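PDB 2VTC: CEL61B from Hypocrea jecorina, which oxidatively cleaves glycosidic bonds in crystalline and amorphous polysaccharides such as cellulose, as a copper-dependent lytic polysaccharide monooxygenase of family AA9. Local coordinates for residues F26-Q31 with I87-A92; W106-G111 with L180-G185; H184-A189 with I228-Y233. All coordinates share one frame; numbering follows the deposited sequence.

Contact 1: residues F26-Q31 with I87-A92; sequences FTINGQ and ISATAA
Ile28, whose side chain packs on Ala89 and Ala91, accepts a hydrogen bond at its carbonyl O from Gln31 N at 2.8 Å, and its own N gives one back to Gln31 O. This pair closes the type I' beta turn of the hairpin formed by strands 22-28 and 31-34, at one side of the beta-sandwich fold of AA9 enzymes. Gly30 takes up a backbone conformation (phi 88°) that suits glycine, since a CB would jam against the carbonyl O of Asn29. The facing strand 89-92 belongs to the other sheet, where it runs parallel to strand 193-204. The two strand segments approach to 8.5 Å between axes and are inclined at 39°, so the space between them is bridged by side chains, chiefly Phe26 and Ile28. Ala89 CB, lying near the plane of the Phe26 ring, meets its edge at CZ, 4.0 Å away. Beside it, Ile28 CD1 touches the same methyl at 3.9 Å and also lies against the backbone of strand 89-92, 3.6 Å from Thr90 O. Thr90 directs its CB away, and the flanking alanines face the hairpin. Ser95 OG hydrogen-bonds both Asn29 ND2 and Ala92 O, joining the turn to the end of strand 89-92. With CG2 of Ile28 anti to its backbone N, that methyl is pressed to within 3.4 Å of Ala91 CB, tighter than usual van der Waals contact.

Contact 2: residues W106-G111 with L180-G185; sequences WPHPYG and LLAAHG. With NI (nickel (II) ion), chain E.
Trp106 and Leu180 meet tip to tip, with Leu180 CD1 over one face of the indole in a CH-pi contact, 3.4 Å from the centroid of the six-membered ring. The opposite face carries Pro107 CD and His108 CD2, so the ring is sandwiched, while NE1 hydrogen-bonds Gln151 OE1. An alanine in place of Trp106 would probably open a gap above Leu180 CD1 and leave Gln151 OE1 without this donor. The backbones are equally close-set: Ala183 N donates to Tyr110 O at 2.8 Å, and a CB on Gly111 would clash with Leu181 O. Towards the partly exposed side the fit is slacker, with Tyr110 CB no nearer than 3.9 Å to His184 N. The rings of His108 and His184 are nearly parallel (18°), but little of one lies over the other. Pro107 CG covers the other face of His108, whose NE2 binds nickel at 2.1 Å. His20 and Tyr195 complete the protein's share of this site, where the catalytic copper binds; His184, with Gln193, probably belongs to the O2 site. Loop 106-111, between strands 96-102 and 113-119, packs on the end of strand 172-182, helix 150-156 and strand 193-204 touching its His108.

Contact 3: residues H184-A189 with I228-Y233; sequences HGASSA and ILFNPY
The ring of Tyr233 reaches His184 with its hydroxyl end, while Pro232 CG lies 3.7 Å above the centre of one face and Tyr110 meets the ring edge-to-face. Tyr233 OH stands 2.8 Å from His184 O in a weak hydrogen bond and also touches His184 CB. The second flat group, Phe230, receives Ala186 CB obliquely, at 3.7 Å from CE2; Ala183 also packs on this ring, and Tyr239 meets it with the planes at about 55°. A chi1 of 79° puts Phe230 CG where the ring can lay CD2 and CE2 against Ala186 CB, although its own CB points away from the 184-189 loop. Two turns shape the backbones here. Gly185 to Ser188 form a type I beta turn, and Asn231 OD1 accepts from Tyr233 N in an Asx turn. Both segments are loops, one linking strands 172-182 and 193-204, the other part of the long C-terminal loop of the AA9 fold. Ala186 O joins them: Phe230 N donates to it at 3.1 Å, approaching from 55° out of the carbonyl plane, and Leu229 CA adds a CA-H...O contact. Leu229 CG is anti to its backbone N, and from there CD1 reaches over the turn to Ser188 C at 3.5 Å. On the same turn, Ser187 CB lies near Asn231 CA and Pro232 CD. A water sits between the loops, 2.9 Å from both Ser188 O and Ile228 O.

Contacts 2 and 3 are neighbours, their centres about 10 Å apart; both contain His184 and Gly185, and Leu181 of the one packs on Ile228 of the other. Contact 1 lies on the opposite side of the chain's centre, with its centre about 27 Å from that of contact 2, yet strand 193-204 borders both. Contacts 1 and 2 are buried, whereas contact 3 is partly exposed. Their chemistry follows: contact 1 is apolar and lies between sheets, contact 2 combines aromatic and backbone contacts beside the metal, and contact 3 joins two loops through carbonyls, turns, aromatic rings and a water.

Contact 1: residues F26-Q31 with I87-A92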
loop_
_atom_site.group_PDB
_atom_site.type_symbol
_atom_site.label_atom_id
_atom_site.label_comp_id
_atom_site.label_asym_id
_atom_site.label_seq_id
_atom_site.Cartn_x
_atom_site.Cartn_y
_atom_site.Cartn_z
ATOM N N PHE A 26 -10.613 2.780 -6.264
ATOM C CA PHE A 26 -10.412 1.343 -6.299
ATOM C C PHE A 26 -11.758 0.669 -6.475
ATOM O O PHE A 26 -12.813 1.273 -6.173
ATOM C CB PHE A 26 -9.662 0.853 -5.028
ATOM C CG PHE A 26 -10.374 1.172 -3.719
ATOM C CD1 PHE A 26 -11.115 0.188 -3.068
ATOM C CD2 PHE A 26 -10.278 2.448 -3.142
ATOM C CE1 PHE A 26 -11.783 0.477 -1.849
ATOM C CE2 PHE A 26 -10.939 2.746 -1.925
ATOM C CZ PHE A 26 -11.681 1.751 -1.285
ATOM N N THR A 27 -11.726 -0.563 -6.976
ATOM C CA THR A 27 -12.924 -1.366 -7.150
ATOM C C THR A 27 -12.904 -2.587 -6.251
ATOM O O THR A 27 -11.841 -3.141 -5.947
ATOM C CB THR A 27 -13.165 -1.824 -8.623
ATOM O OG1 THR A 27 -12.100 -2.693 -9.056
ATOM C CG2 THR A 27 -13.305 -0.630 -9.538
ATOM N N ILE A 28 -14.089 -2.979 -5.799
ATOM C CA ILE A 28 -14.270 -4.222 -5.071
ATOM C C ILE A 28 -15.313 -5.038 -5.831
ATOM O O ILE A 28 -16.434 -4.571 -6.027
ATOM C CB ILE A 28 -14.731 -3.962 -3.615
ATOM C CG1 ILE A 28 -13.673 -3.148 -2.847
ATOM C CG2 ILE A 28 -15.006 -5.288 -2.912
ATOM C CD1 ILE A 28 -14.170 -2.511 -1.545
ATOM N N ASN A 29 -14.934 -6.242 -6.268
ATOM C CA ASN A 29 -15.764 -7.031 -7.194
ATOM C C ASN A 29 -16.391 -6.158 -8.289
ATOM O O ASN A 29 -17.588 -6.252 -8.583
ATOM C CB ASN A 29 -16.827 -7.842 -6.437
ATOM C CG ASN A 29 -16.233 -8.672 -5.325
ATOM O OD1 ASN A 29 -15.277 -9.429 -5.530
ATOM N ND2 ASN A 29 -16.790 -8.526 -4.128
ATOM N N GLY A 30 -15.570 -5.289 -8.873
ATOM C CA GLY A 30 -16.015 -4.416 -9.950
ATOM C C GLY A 30 -16.614 -3.088 -9.523
ATOM O O GLY A 30 -16.652 -2.149 -10.318
ATOM N N GLN A 31 -17.061 -2.997 -8.268
ATOM C CA GLN A 31 -17.808 -1.834 -7.775
ATOM C C GLN A 31 -16.903 -0.664 -7.373
ATOM O O GLN A 31 -15.981 -0.832 -6.575
ATOM C CB GLN A 31 -18.711 -2.248 -6.597
ATOM C CG GLN A 31 -19.524 -3.548 -6.826
ATOM C CD GLN A 31 -20.569 -3.425 -7.943
ATOM O OE1 GLN A 31 -21.378 -2.493 -7.955
ATOM N NE2 GLN A 31 -20.552 -4.378 -8.883
ATOM N N ILE A 87 -14.729 7.334 6.539
ATOM C CA ILE A 87 -15.660 6.205 6.378
ATOM C C ILE A 87 -14.886 4.951 5.981
ATOM O O ILE A 87 -13.671 5.020 5.768
ATOM C CB ILE A 87 -16.772 6.480 5.319
ATOM C CG1 ILE A 87 -16.162 6.619 3.897
ATOM C CG2 ILE A 87 -17.608 7.719 5.721
ATOM C CD1 ILE A 87 -17.160 6.645 2.755
ATOM N N SER A 88 -15.582 3.820 5.891
ATOM C CA SER A 88 -14.990 2.560 5.431
ATOM C C SER A 88 -15.745 1.973 4.236
ATOM O O SER A 88 -16.977 2.051 4.171
ATOM C CB SER A 88 -14.980 1.548 6.583
ATOM O OG SER A 88 -14.325 0.327 6.236
ATOM N N ALA A 89 -15.002 1.385 3.293
ATOM C CA ALA A 89 -15.583 0.538 2.258
ATOM C C ALA A 89 -15.874 -0.825 2.885
ATOM O O ALA A 89 -15.634 -1.034 4.092
ATOM C CB ALA A 89 -14.619 0.399 1.078
ATOM N N THR A 90 -16.420 -1.743 2.092
ATOM C CA THR A 90 -16.717 -3.089 2.596
ATOM C C THR A 90 -16.642 -4.135 1.495
ATOM O O THR A 90 -16.895 -3.834 0.313
ATOM C CB THR A 90 -18.115 -3.153 3.307
ATOM O OG1 THR A 90 -18.281 -4.422 3.967
ATOM C CG2 THR A 90 -19.237 -2.929 2.321
ATOM N N ALA A 91 -16.290 -5.364 1.877
ATOM C CA ALA A 91 -15.998 -6.411 0.906
ATOM C C ALA A 91 -16.118 -7.773 1.555
ATOM O O ALA A 91 -15.745 -7.951 2.719
ATOM C CB ALA A 91 -14.573 -6.230 0.337
ATOM N N ALA A 92 -16.659 -8.737 0.818
ATOM C CA ALA A 92 -16.661 -10.131 1.280
ATOM C C ALA A 92 -15.255 -10.730 1.192
ATOM O O ALA A 92 -14.506 -10.431 0.254
ATOM C CB ALA A 92 -17.654 -10.960 0.457
#

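Contact 2: residues W106-G111 with L180-G185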
loop_
_atom_site.group_PDB
_atom_site.type_symbol
_atom_site.label_atom_id
_atom_site.label_comp_id
_atom_site.label_asym_id
_atom_site.label_seq_id
_atom_site.Cartn_x
_atom_site.Cartn_y
_atom_site.Cartn_z
ATOM N N TRP A 106 1.982 5.621 -14.275
ATOM C CA TRP A 106 3.039 5.358 -13.294
ATOM C C TRP A 106 4.461 5.444 -13.921
ATOM O O TRP A 106 4.739 4.742 -14.898
ATOM C CB TRP A 106 2.811 4.018 -12.570
ATOM C CG TRP A 106 3.836 3.715 -11.504
ATOM C CD1 TRP A 106 4.787 2.733 -11.544
ATOM C CD2 TRP A 106 4.004 4.380 -10.242
ATOM N NE1 TRP A 106 5.541 2.750 -10.408
ATOM C CE2 TRP A 106 5.087 3.751 -9.584
ATOM C CE3 TRP A 106 3.340 5.441 -9.601
ATOM C CZ2 TRP A 106 5.536 4.147 -8.308
ATOM C CZ3 TRP A 106 3.801 5.841 -8.332
ATOM C CH2 TRP A 106 4.883 5.199 -7.706
ATOM N N PRO A 107 5.327 6.335 -13.386
ATOM C CA PRO A 107 6.690 6.622 -13.919
ATOM C C PRO A 107 7.822 5.565 -13.915
ATOM O O PRO A 107 8.924 5.894 -14.351
ATOM C CB PRO A 107 7.069 7.957 -13.294
ATOM C CG PRO A 107 6.280 7.996 -12.037
ATOM C CD PRO A 107 4.999 7.237 -12.266
ATOM N N HIS A 108 7.696 4.410 -13.261
ATOM C CA HIS A 108 8.698 3.871 -12.320
ATOM C C HIS A 108 8.618 2.372 -12.655
ATOM O O HIS A 108 7.807 1.647 -12.085
ATOM C CB HIS A 108 8.490 4.102 -10.829
ATOM C CG HIS A 108 8.807 5.492 -10.388
ATOM N ND1 HIS A 108 9.841 6.237 -10.926
ATOM C CD2 HIS A 108 8.213 6.280 -9.463
ATOM C CE1 HIS A 108 9.860 7.427 -10.355
ATOM N NE2 HIS A 108 8.888 7.475 -9.459
ATOM N N PRO A 109 9.388 1.914 -13.672
ATOM C CA PRO A 109 9.244 0.529 -14.140
ATOM C C PRO A 109 10.039 -0.509 -13.339
ATOM O O PRO A 109 9.858 -1.715 -13.573
ATOM C CB PRO A 109 9.786 0.609 -15.582
ATOM C CG PRO A 109 10.885 1.602 -15.478
ATOM C CD PRO A 109 10.357 2.671 -14.497
ATOM N N TYR A 110 10.873 -0.059 -12.407
ATOM C CA TYR A 110 11.690 -0.938 -11.575
ATOM C C TYR A 110 11.153 -1.074 -10.147
ATOM O O TYR A 110 10.999 -0.070 -9.445
ATOM C CB TYR A 110 13.118 -0.407 -11.470
ATOM C CG TYR A 110 13.906 -0.343 -12.776
ATOM C CD1 TYR A 110 14.665 -1.437 -13.191
ATOM C CD2 TYR A 110 13.901 0.804 -13.565
ATOM C CE1 TYR A 110 15.411 -1.383 -14.373
ATOM C CE2 TYR A 110 14.639 0.866 -14.758
ATOM C CZ TYR A 110 15.383 -0.239 -15.142
ATOM O OH TYR A 110 16.121 -0.199 -16.311
ATOM N N GLY A 111 10.929 -2.308 -9.709
ATOM C CA GLY A 111 10.616 -2.558 -8.308
ATOM C C GLY A 111 9.423 -3.451 -8.042
ATOM O O GLY A 111 8.530 -3.614 -8.901
ATOM N N LEU A 180 4.109 0.461 -3.423
ATOM C CA LEU A 180 5.070 0.285 -4.515
ATOM C C LEU A 180 6.429 0.673 -3.985
ATOM O O LEU A 180 6.593 1.734 -3.363
ATOM C CB LEU A 180 4.712 1.177 -5.718
ATOM C CG LEU A 180 3.256 1.172 -6.183
ATOM C CD1 LEU A 180 3.029 2.109 -7.377
ATOM C CD2 LEU A 180 2.749 -0.184 -6.507
ATOM N N LEU A 181 7.425 -0.183 -4.216
ATOM C CA LEU A 181 8.786 0.154 -3.794
ATOM C C LEU A 181 9.602 0.404 -5.065
ATOM O O LEU A 181 10.158 -0.547 -5.637
ATOM C CB LEU A 181 9.425 -0.962 -2.981
ATOM C CG LEU A 181 8.810 -1.195 -1.576
ATOM C CD1 LEU A 181 7.589 -2.092 -1.721
ATOM C CD2 LEU A 181 9.837 -1.828 -0.677
ATOM N N ALA A 182 9.641 1.663 -5.510
ATOM C CA ALA A 182 10.327 2.025 -6.780
ATOM C C ALA A 182 11.835 1.997 -6.556
ATOM O O ALA A 182 12.405 2.693 -5.680
ATOM C CB ALA A 182 9.832 3.397 -7.302
ATOM N N ALA A 183 12.498 1.160 -7.372
ATOM C CA ALA A 183 13.855 0.738 -7.100
ATOM C C ALA A 183 14.926 1.289 -8.069
ATOM O O ALA A 183 16.067 0.872 -7.976
ATOM C CB ALA A 183 13.926 -0.815 -7.062
ATOM N N HIS A 184 14.547 2.207 -8.957
ATOM C CA HIS A 184 15.534 2.804 -9.905
ATOM C C HIS A 184 16.776 3.378 -9.217
ATOM O O HIS A 184 17.883 3.382 -9.812
ATOM C CB HIS A 184 14.885 3.836 -10.821
ATOM C CG HIS A 184 13.984 4.793 -10.109
ATOM N ND1 HIS A 184 14.360 6.081 -9.795
ATOM C CD2 HIS A 184 12.719 4.644 -9.648
ATOM C CE1 HIS A 184 13.363 6.687 -9.171
ATOM N NE2 HIS A 184 12.361 5.835 -9.057
ATOM N N GLY A 185 16.611 3.875 -7.987
ATOM C CA GLY A 185 17.712 4.405 -7.185
ATOM C C GLY A 185 18.235 3.524 -6.065
ATOM O O GLY A 185 19.038 3.966 -5.238
HETATM NI NI NI E . 8.008 9.045 -8.463
HETATM O O HOH W 1 8.284 10.400 -10.108
HETATM O O HOH W 2 9.049 9.217 -7.867
#

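Contact 3: residues H184-A189 with I228-Y233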
loop_
_atom_site.group_PDB
_atom_site.type_symbol
_atom_site.label_atom_id
_atom_site.label_comp_id
_atom_site.label_asym_id
_atom_site.label_seq_id
_atom_site.Cartn_x
_atom_site.Cartn_y
_atom_site.Cartn_z
ATOM N N HIS A 184 14.547 2.207 -8.957
ATOM C CA HIS A 184 15.534 2.804 -9.905
ATOM C C HIS A 184 16.776 3.378 -9.217
ATOM O O HIS A 184 17.883 3.382 -9.812
ATOM C CB HIS A 184 14.885 3.836 -10.821
ATOM C CG HIS A 184 13.984 4.793 -10.109
ATOM N ND1 HIS A 184 14.360 6.081 -9.795
ATOM C CD2 HIS A 184 12.719 4.644 -9.648
ATOM C CE1 HIS A 184 13.363 6.687 -9.171
ATOM N NE2 HIS A 184 12.361 5.835 -9.057
ATOM N N GLY A 185 16.611 3.875 -7.987
ATOM C CA GLY A 185 17.712 4.405 -7.185
ATOM C C GLY A 185 18.235 3.524 -6.065
ATOM O O GLY A 185 19.038 3.966 -5.238
ATOM N N ALA A 186 17.793 2.270 -6.024
ATOM C CA ALA A 186 18.070 1.370 -4.902
ATOM C C ALA A 186 19.538 0.933 -4.706
ATOM O O ALA A 186 19.897 0.352 -3.667
ATOM C CB ALA A 186 17.145 0.141 -4.991
ATOM N N SER A 187 20.402 1.185 -5.691
ATOM C CA SER A 187 21.823 0.815 -5.503
ATOM C C SER A 187 22.551 1.657 -4.445
ATOM O O SER A 187 23.539 1.194 -3.864
ATOM C CB SER A 187 22.605 0.810 -6.838
ATOM O OG SER A 187 22.714 2.125 -7.344
ATOM N N SER A 188 22.036 2.867 -4.187
ATOM C CA SER A 188 22.547 3.781 -3.147
ATOM C C SER A 188 21.792 3.685 -1.826
ATOM O O SER A 188 20.577 3.476 -1.822
ATOM C CB SER A 188 22.408 5.234 -3.603
ATOM O OG SER A 188 23.131 5.500 -4.792
ATOM N N ALA A 189 22.515 3.873 -0.720
ATOM C CA ALA A 189 21.903 4.045 0.601
ATOM C C ALA A 189 20.836 5.143 0.557
ATOM O O ALA A 189 21.037 6.218 -0.026
ATOM C CB ALA A 189 22.961 4.365 1.639
ATOM N N ILE A 228 16.085 -3.994 -0.514
ATOM C CA ILE A 228 15.963 -2.541 -0.348
ATOM C C ILE A 228 17.192 -1.835 -0.956
ATOM O O ILE A 228 17.057 -0.817 -1.663
ATOM C CB ILE A 228 15.830 -2.143 1.157
ATOM C CG1 ILE A 228 14.486 -2.624 1.743
ATOM C CG2 ILE A 228 16.070 -0.607 1.388
ATOM C CD1 ILE A 228 13.219 -2.031 1.116
ATOM N N LEU A 229 18.356 -2.409 -0.662
ATOM C CA LEU A 229 19.649 -1.902 -1.156
ATOM C C LEU A 229 20.272 -2.951 -2.096
ATOM O O LEU A 229 20.780 -3.972 -1.636
ATOM C CB LEU A 229 20.575 -1.633 0.014
ATOM C CG LEU A 229 21.986 -1.072 -0.274
ATOM C CD1 LEU A 229 21.899 0.350 -0.819
ATOM C CD2 LEU A 229 22.857 -1.148 0.964
ATOM N N PHE A 230 20.180 -2.679 -3.391
ATOM C CA PHE A 230 20.594 -3.643 -4.427
ATOM C C PHE A 230 20.729 -2.946 -5.763
ATOM O O PHE A 230 20.203 -1.856 -5.972
ATOM C CB PHE A 230 19.593 -4.824 -4.514
ATOM C CG PHE A 230 18.334 -4.498 -5.270
ATOM C CD1 PHE A 230 18.153 -4.928 -6.586
ATOM C CD2 PHE A 230 17.314 -3.751 -4.670
ATOM C CE1 PHE A 230 17.014 -4.604 -7.306
ATOM C CE2 PHE A 230 16.155 -3.442 -5.365
ATOM C CZ PHE A 230 15.982 -3.871 -6.689
ATOM N N ASN A 231 21.420 -3.598 -6.705
ATOM C CA ASN A 231 21.640 -3.008 -8.008
ATOM C C ASN A 231 20.573 -3.464 -9.008
ATOM O O ASN A 231 20.536 -4.640 -9.363
ATOM C CB ASN A 231 23.055 -3.382 -8.507
ATOM C CG ASN A 231 23.426 -2.690 -9.799
ATOM O OD1 ASN A 231 22.693 -1.843 -10.314
ATOM N ND2 ASN A 231 24.587 -3.074 -10.352
ATOM N N PRO A 232 19.694 -2.551 -9.466
ATOM C CA PRO A 232 18.671 -2.938 -10.445
ATOM C C PRO A 232 19.153 -2.971 -11.906
ATOM O O PRO A 232 18.403 -3.365 -12.793
ATOM C CB PRO A 232 17.609 -1.854 -10.279
ATOM C CG PRO A 232 18.437 -0.621 -9.915
ATOM C CD PRO A 232 19.585 -1.127 -9.085
ATOM N N TYR A 233 20.390 -2.560 -12.146
ATOM C CA TYR A 233 20.879 -2.354 -13.512
ATOM C C TYR A 233 21.863 -3.441 -13.924
ATOM O O TYR A 233 22.861 -3.180 -14.604
ATOM C CB TYR A 233 21.503 -0.961 -13.638
ATOM C CG TYR A 233 20.516 0.147 -13.352
ATOM C CD1 TYR A 233 19.315 0.223 -14.050
ATOM C CD2 TYR A 233 20.780 1.114 -12.387
ATOM C CE1 TYR A 233 18.386 1.231 -13.794
ATOM C CE2 TYR A 233 19.856 2.142 -12.122
ATOM C CZ TYR A 233 18.662 2.186 -12.837
ATOM O OH TYR A 233 17.725 3.178 -12.627
HETATM O O HOH W 3 18.216 1.857 -1.335
#